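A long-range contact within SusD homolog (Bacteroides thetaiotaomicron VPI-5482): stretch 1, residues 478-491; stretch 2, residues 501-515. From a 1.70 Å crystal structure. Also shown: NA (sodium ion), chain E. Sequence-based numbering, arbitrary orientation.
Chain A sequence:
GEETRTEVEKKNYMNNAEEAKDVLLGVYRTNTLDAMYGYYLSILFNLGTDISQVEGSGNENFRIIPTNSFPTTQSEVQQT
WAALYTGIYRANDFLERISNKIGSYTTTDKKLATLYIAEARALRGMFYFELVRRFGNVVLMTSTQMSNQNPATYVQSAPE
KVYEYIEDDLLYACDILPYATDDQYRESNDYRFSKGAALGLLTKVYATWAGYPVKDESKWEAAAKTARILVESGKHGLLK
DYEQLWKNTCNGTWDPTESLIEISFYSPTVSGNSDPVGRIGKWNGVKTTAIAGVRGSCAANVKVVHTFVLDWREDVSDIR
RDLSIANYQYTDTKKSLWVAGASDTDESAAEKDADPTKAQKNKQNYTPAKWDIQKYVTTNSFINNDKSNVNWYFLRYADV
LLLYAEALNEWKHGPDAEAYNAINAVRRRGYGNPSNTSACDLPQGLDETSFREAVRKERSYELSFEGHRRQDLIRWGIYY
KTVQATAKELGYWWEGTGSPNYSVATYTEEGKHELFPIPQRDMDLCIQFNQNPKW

Stretch 1 (478-491) IYYKTVQATAKELG
Stretch 2 (501-515) NYSVATYTEEGKHEL

A helix can hold a neighbouring loop without a single direct hydrogen bond between them, provided that side chains on one flank fit the hollows of the partner; this contact in a SusD homolog is a compact example. Residues 479-491 form a regular helix (phi/psi near -60/-45), with Ile 478 at its N-cap position. The second stretch is mostly loop, with a weakly bonded helix at about 504-507, and it runs antiparallel to the first: Tyr 479 pairs with Glu 514 (CA to CA 6.9 Å), Tyr 480 with Glu 510 (CA to CA 5.5 Å) and Val 483 with Ala 505 (CA to CA 5.9 Å). Together they bury 668 Å².

Tyr 502 (phi/psi -165/62, chi1 t, chi2 59°) is the large knob from the loop. Its ring lies along the helix: Thr 486 CG2 sits over one face, 3.4 Å from Tyr 502 CZ, while Val 483 O meets the ring edge, 3.3 Å from Tyr 502 CE2. Leu 490 (m, t) closes the far end with CD1 3.5 Å from Tyr 502 CD1, and Ala 487 CB lies 3.9 Å from Tyr 502 CD2.

Small residues allow close approach beside this knob, where Ala 487 CB touches Ala 505 CB at 3.7 Å. Val 483 (chi1 t) answers with a bump of its own: its CG1 is 3.6 Å from Ala 505 CA, 3.9 Å from Tyr 502 CE2 and 4.2 Å from Val 504 CG1. The loop's shape here is steadied from within, as Thr 508 OG1 (chi1 m) donates to Val 504 O at 2.7 Å.

At the start of the helix two tyrosines, both chi1 t, contact Thr 508. Tyr 479 (chi2 56°) brings CE2 to 3.8 Å from Thr 508 CG2, and Tyr 480 (chi2 80°) brings CE1, at its ring edge, to 3.4 Å from Thr 508 O. Glu 510 CB covers one face of the Tyr 480 ring in a CH-pi contact, 3.7 Å from the centroid and 16° off the normal. Gly 511 (84/2) then turns the chain, and its N donates to Glu 514 OE2 at 2.9 Å.

Water completes the polar fit. One molecule accepts from Tyr 480 N (2.9 Å to its O) and donates to Glu 514 OE2 (2.6 Å from that O). Another accepts from Gln 484 NE2 (2.8 Å to its O) and donates to Ala 505 O and Thr 508 O, its O lying 2.7 and 2.9 Å from them.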

# COMPACT_ATOMS: atom_id res chain seq x y z
N ILE A 478 6.61 9.84 14.18
CA ILE A 478 5.50 10.22 15.06
C ILE A 478 4.45 9.13 15.31
O ILE A 478 3.33 9.44 15.70
CB ILE A 478 4.81 11.52 14.51
CG1 ILE A 478 4.18 11.35 13.12
CG2 ILE A 478 5.81 12.67 14.53
CD1 ILE A 478 3.37 12.57 12.63
N TYR A 479 4.80 7.86 15.10
CA TYR A 479 3.80 6.80 15.19
C TYR A 479 3.23 6.70 16.60
O TYR A 479 2.02 6.86 16.81
CB TYR A 479 4.35 5.46 14.71
CG TYR A 479 3.33 4.40 14.80
CD1 TYR A 479 2.11 4.55 14.18
CD2 TYR A 479 3.54 3.23 15.55
CE1 TYR A 479 1.11 3.56 14.26
CE2 TYR A 479 2.56 2.26 15.65
CZ TYR A 479 1.35 2.43 14.99
OH TYR A 479 0.33 1.52 15.09
N TYR A 480 4.09 6.49 17.59
CA TYR A 480 3.61 6.44 18.97
C TYR A 480 2.88 7.72 19.38
O TYR A 480 1.81 7.65 19.97
CB TYR A 480 4.75 6.16 19.93
CG TYR A 480 4.36 6.13 21.38
CD1 TYR A 480 3.77 4.99 21.95
CD2 TYR A 480 4.59 7.21 22.20
CE1 TYR A 480 3.40 4.97 23.30
CE2 TYR A 480 4.24 7.19 23.53
CZ TYR A 480 3.64 6.08 24.09
OH TYR A 480 3.29 6.11 25.42
N LYS A 481 3.46 8.89 19.09
CA LYS A 481 2.83 10.19 19.42
C LYS A 481 1.41 10.27 18.83
O LYS A 481 0.49 10.76 19.47
CB LYS A 481 3.70 11.31 18.81
CG LYS A 481 3.26 12.75 19.01
CD LYS A 481 4.15 13.73 18.19
CE LYS A 481 3.85 15.22 18.49
N THR A 482 1.25 9.82 17.60
CA THR A 482 -0.06 9.90 16.90
C THR A 482 -1.09 8.94 17.48
O THR A 482 -2.27 9.28 17.63
CB THR A 482 0.14 9.69 15.39
OG1 THR A 482 1.05 10.69 14.94
CG2 THR A 482 -1.20 9.81 14.61
N VAL A 483 -0.66 7.73 17.83
CA VAL A 483 -1.58 6.76 18.46
C VAL A 483 -2.05 7.34 19.80
O VAL A 483 -3.23 7.34 20.12
CB VAL A 483 -0.93 5.36 18.62
CG1 VAL A 483 -1.81 4.41 19.53
CG2 VAL A 483 -0.64 4.74 17.25
N GLN A 484 -1.11 7.88 20.58
CA GLN A 484 -1.44 8.49 21.86
C GLN A 484 -2.37 9.69 21.70
O GLN A 484 -3.33 9.83 22.43
CB GLN A 484 -0.13 8.92 22.56
CG GLN A 484 0.64 7.71 23.09
CD GLN A 484 0.03 7.16 24.36
OE1 GLN A 484 -0.17 7.89 25.33
NE2 GLN A 484 -0.31 5.88 24.36
N ALA A 485 -2.11 10.51 20.70
CA ALA A 485 -2.93 11.71 20.51
C ALA A 485 -4.32 11.33 20.01
O ALA A 485 -5.32 11.98 20.37
CB ALA A 485 -2.25 12.68 19.54
N THR A 486 -4.38 10.30 19.16
CA THR A 486 -5.65 9.80 18.66
C THR A 486 -6.53 9.28 19.81
O THR A 486 -7.75 9.56 19.86
CB THR A 486 -5.46 8.75 17.57
OG1 THR A 486 -4.70 9.33 16.50
CG2 THR A 486 -6.84 8.27 17.06
N ALA A 487 -5.90 8.57 20.75
CA ALA A 487 -6.61 8.09 21.94
C ALA A 487 -7.26 9.25 22.70
O ALA A 487 -8.44 9.20 23.05
CB ALA A 487 -5.67 7.27 22.85
N LYS A 488 -6.50 10.32 22.93
CA LYS A 488 -7.04 11.51 23.62
C LYS A 488 -8.19 12.14 22.87
O LYS A 488 -9.24 12.43 23.44
CB LYS A 488 -5.97 12.59 23.75
CG LYS A 488 -4.81 12.17 24.52
CD LYS A 488 -3.81 13.28 24.78
CE LYS A 488 -2.58 12.71 25.54
NZ LYS A 488 -1.40 13.64 25.66
N GLU A 489 -8.01 12.31 21.56
CA GLU A 489 -9.02 12.95 20.74
C GLU A 489 -10.33 12.19 20.67
O GLU A 489 -11.39 12.80 20.75
CB GLU A 489 -8.47 13.26 19.35
CG GLU A 489 -7.30 14.28 19.33
CD GLU A 489 -7.73 15.72 19.61
OE1 GLU A 489 -8.94 16.05 19.52
OE2 GLU A 489 -6.85 16.53 19.95
N LEU A 490 -10.27 10.87 20.58
CA LEU A 490 -11.47 10.07 20.63
C LEU A 490 -12.12 10.23 21.98
O LEU A 490 -13.35 10.27 22.07
CB LEU A 490 -11.16 8.59 20.34
CG LEU A 490 -10.76 8.25 18.92
CD1 LEU A 490 -10.09 6.84 18.83
CD2 LEU A 490 -12.00 8.33 18.01
N GLY A 491 -11.30 10.33 23.03
CA GLY A 491 -11.84 10.51 24.38
C GLY A 491 -12.57 11.83 24.51
O GLY A 491 -13.60 11.89 25.17
N ASN A 501 -13.81 2.89 21.37
CA ASN A 501 -12.89 1.83 20.93
C ASN A 501 -11.59 2.36 20.36
O ASN A 501 -11.60 3.08 19.36
CB ASN A 501 -13.48 0.99 19.81
CG ASN A 501 -14.75 0.27 20.18
OD1 ASN A 501 -15.06 0.05 21.36
ND2 ASN A 501 -15.52 -0.10 19.14
N TYR A 502 -10.44 1.98 20.94
CA TYR A 502 -9.14 2.33 20.34
C TYR A 502 -8.09 1.45 21.01
O TYR A 502 -7.14 1.93 21.64
CB TYR A 502 -8.80 3.85 20.47
CG TYR A 502 -7.74 4.28 19.50
CD1 TYR A 502 -7.93 4.14 18.13
CD2 TYR A 502 -6.56 4.84 19.94
CE1 TYR A 502 -6.95 4.53 17.25
CE2 TYR A 502 -5.59 5.21 19.09
CZ TYR A 502 -5.76 5.08 17.75
OH TYR A 502 -4.73 5.45 16.88
N SER A 503 -8.27 0.15 20.82
CA SER A 503 -7.46 -0.85 21.51
C SER A 503 -5.98 -0.74 21.21
O SER A 503 -5.13 -0.98 22.06
CB SER A 503 -8.00 -2.25 21.19
OG SER A 503 -7.24 -3.22 21.88
N VAL A 504 -5.64 -0.32 20.00
CA VAL A 504 -4.24 -0.14 19.60
C VAL A 504 -3.48 0.73 20.61
O VAL A 504 -2.31 0.45 20.88
CB VAL A 504 -4.10 0.37 18.13
CG1 VAL A 504 -4.73 1.78 17.96
CG2 VAL A 504 -2.63 0.38 17.69
N ALA A 505 -4.11 1.75 21.19
CA ALA A 505 -3.40 2.59 22.20
C ALA A 505 -3.01 1.85 23.48
O ALA A 505 -2.08 2.24 24.16
CB ALA A 505 -4.21 3.84 22.59
N THR A 506 -3.74 0.81 23.86
CA THR A 506 -3.41 0.07 25.06
C THR A 506 -2.03 -0.59 24.99
O THR A 506 -1.29 -0.61 25.97
CB THR A 506 -4.49 -1.03 25.28
OG1 THR A 506 -5.75 -0.38 25.40
CG2 THR A 506 -4.24 -1.93 26.51
N TYR A 507 -1.65 -1.05 23.80
CA TYR A 507 -0.44 -1.88 23.65
C TYR A 507 0.73 -1.28 22.90
O TYR A 507 1.85 -1.77 23.02
CB TYR A 507 -0.88 -3.15 22.91
CG TYR A 507 -2.03 -3.88 23.57
CD1 TYR A 507 -1.80 -4.66 24.70
CD2 TYR A 507 -3.32 -3.79 23.08
CE1 TYR A 507 -2.82 -5.32 25.30
CE2 TYR A 507 -4.36 -4.49 23.67
CZ TYR A 507 -4.09 -5.25 24.77
OH TYR A 507 -5.07 -5.94 25.43
N THR A 508 0.47 -0.25 22.07
CA THR A 508 1.52 0.37 21.24
C THR A 508 2.59 0.96 22.13
O THR A 508 2.30 1.74 23.05
CB THR A 508 0.96 1.44 20.30
OG1 THR A 508 0.00 0.82 19.44
CG2 THR A 508 2.05 2.07 19.45
N GLU A 509 3.83 0.56 21.88
CA GLU A 509 4.96 0.92 22.73
C GLU A 509 5.99 1.70 21.96
O GLU A 509 6.44 1.30 20.89
CB GLU A 509 5.54 -0.35 23.34
CG GLU A 509 6.70 -0.15 24.33
CD GLU A 509 7.16 -1.46 25.00
OE1 GLU A 509 6.41 -2.48 24.99
OE2 GLU A 509 8.29 -1.45 25.55
N GLU A 510 6.41 2.82 22.52
CA GLU A 510 7.36 3.67 21.84
C GLU A 510 8.70 2.96 21.78
O GLU A 510 9.14 2.41 22.77
CB GLU A 510 7.53 4.98 22.60
CG GLU A 510 8.32 5.99 21.81
CD GLU A 510 8.34 7.34 22.48
OE1 GLU A 510 8.18 7.44 23.72
OE2 GLU A 510 8.51 8.32 21.74
N GLY A 511 9.34 2.97 20.63
CA GLY A 511 10.63 2.29 20.50
C GLY A 511 10.51 0.80 20.20
O GLY A 511 11.53 0.11 20.09
N LYS A 512 9.28 0.30 20.06
CA LYS A 512 9.05 -1.09 19.72
C LYS A 512 8.30 -1.19 18.41
O LYS A 512 8.82 -1.72 17.40
CB LYS A 512 8.26 -1.79 20.85
CG LYS A 512 7.94 -3.26 20.57
CD LYS A 512 7.22 -3.90 21.71
CE LYS A 512 6.87 -5.35 21.38
NZ LYS A 512 6.21 -6.00 22.54
N HIS A 513 7.09 -0.62 18.39
CA HIS A 513 6.14 -0.87 17.29
C HIS A 513 6.39 -0.10 16.00
O HIS A 513 5.62 -0.23 15.07
CB HIS A 513 4.68 -0.79 17.78
CG HIS A 513 4.31 -1.92 18.70
ND1 HIS A 513 4.13 -1.76 20.07
CD2 HIS A 513 4.15 -3.24 18.46
CE1 HIS A 513 3.87 -2.93 20.62
NE2 HIS A 513 3.89 -3.85 19.67
N GLU A 514 7.48 0.63 15.93
CA GLU A 514 7.93 1.25 14.68
C GLU A 514 8.54 0.19 13.74
O GLU A 514 8.81 0.48 12.57
CB GLU A 514 8.94 2.35 14.90
CG GLU A 514 8.48 3.45 15.84
CD GLU A 514 8.69 3.13 17.29
OE1 GLU A 514 9.36 2.11 17.57
OE2 GLU A 514 8.18 3.89 18.15
N LEU A 515 8.83 -1.00 14.26
CA LEU A 515 9.22 -2.17 13.44
C LEU A 515 8.45 -3.39 13.84
O LEU A 515 7.96 -3.48 14.98
CB LEU A 515 10.68 -2.51 13.68
CG LEU A 515 11.70 -1.49 13.18
CD1 LEU A 515 13.10 -1.86 13.71
CD2 LEU A 515 11.70 -1.36 11.62
NA NA E . -15.50 13.07 26.14
O HOH W 1 6.97 6.09 17.44
O HOH W 2 0.00 3.52 22.90
O HOH W 3 -16.70 14.74 26.67
O HOH W 4 -13.67 14.14 27.52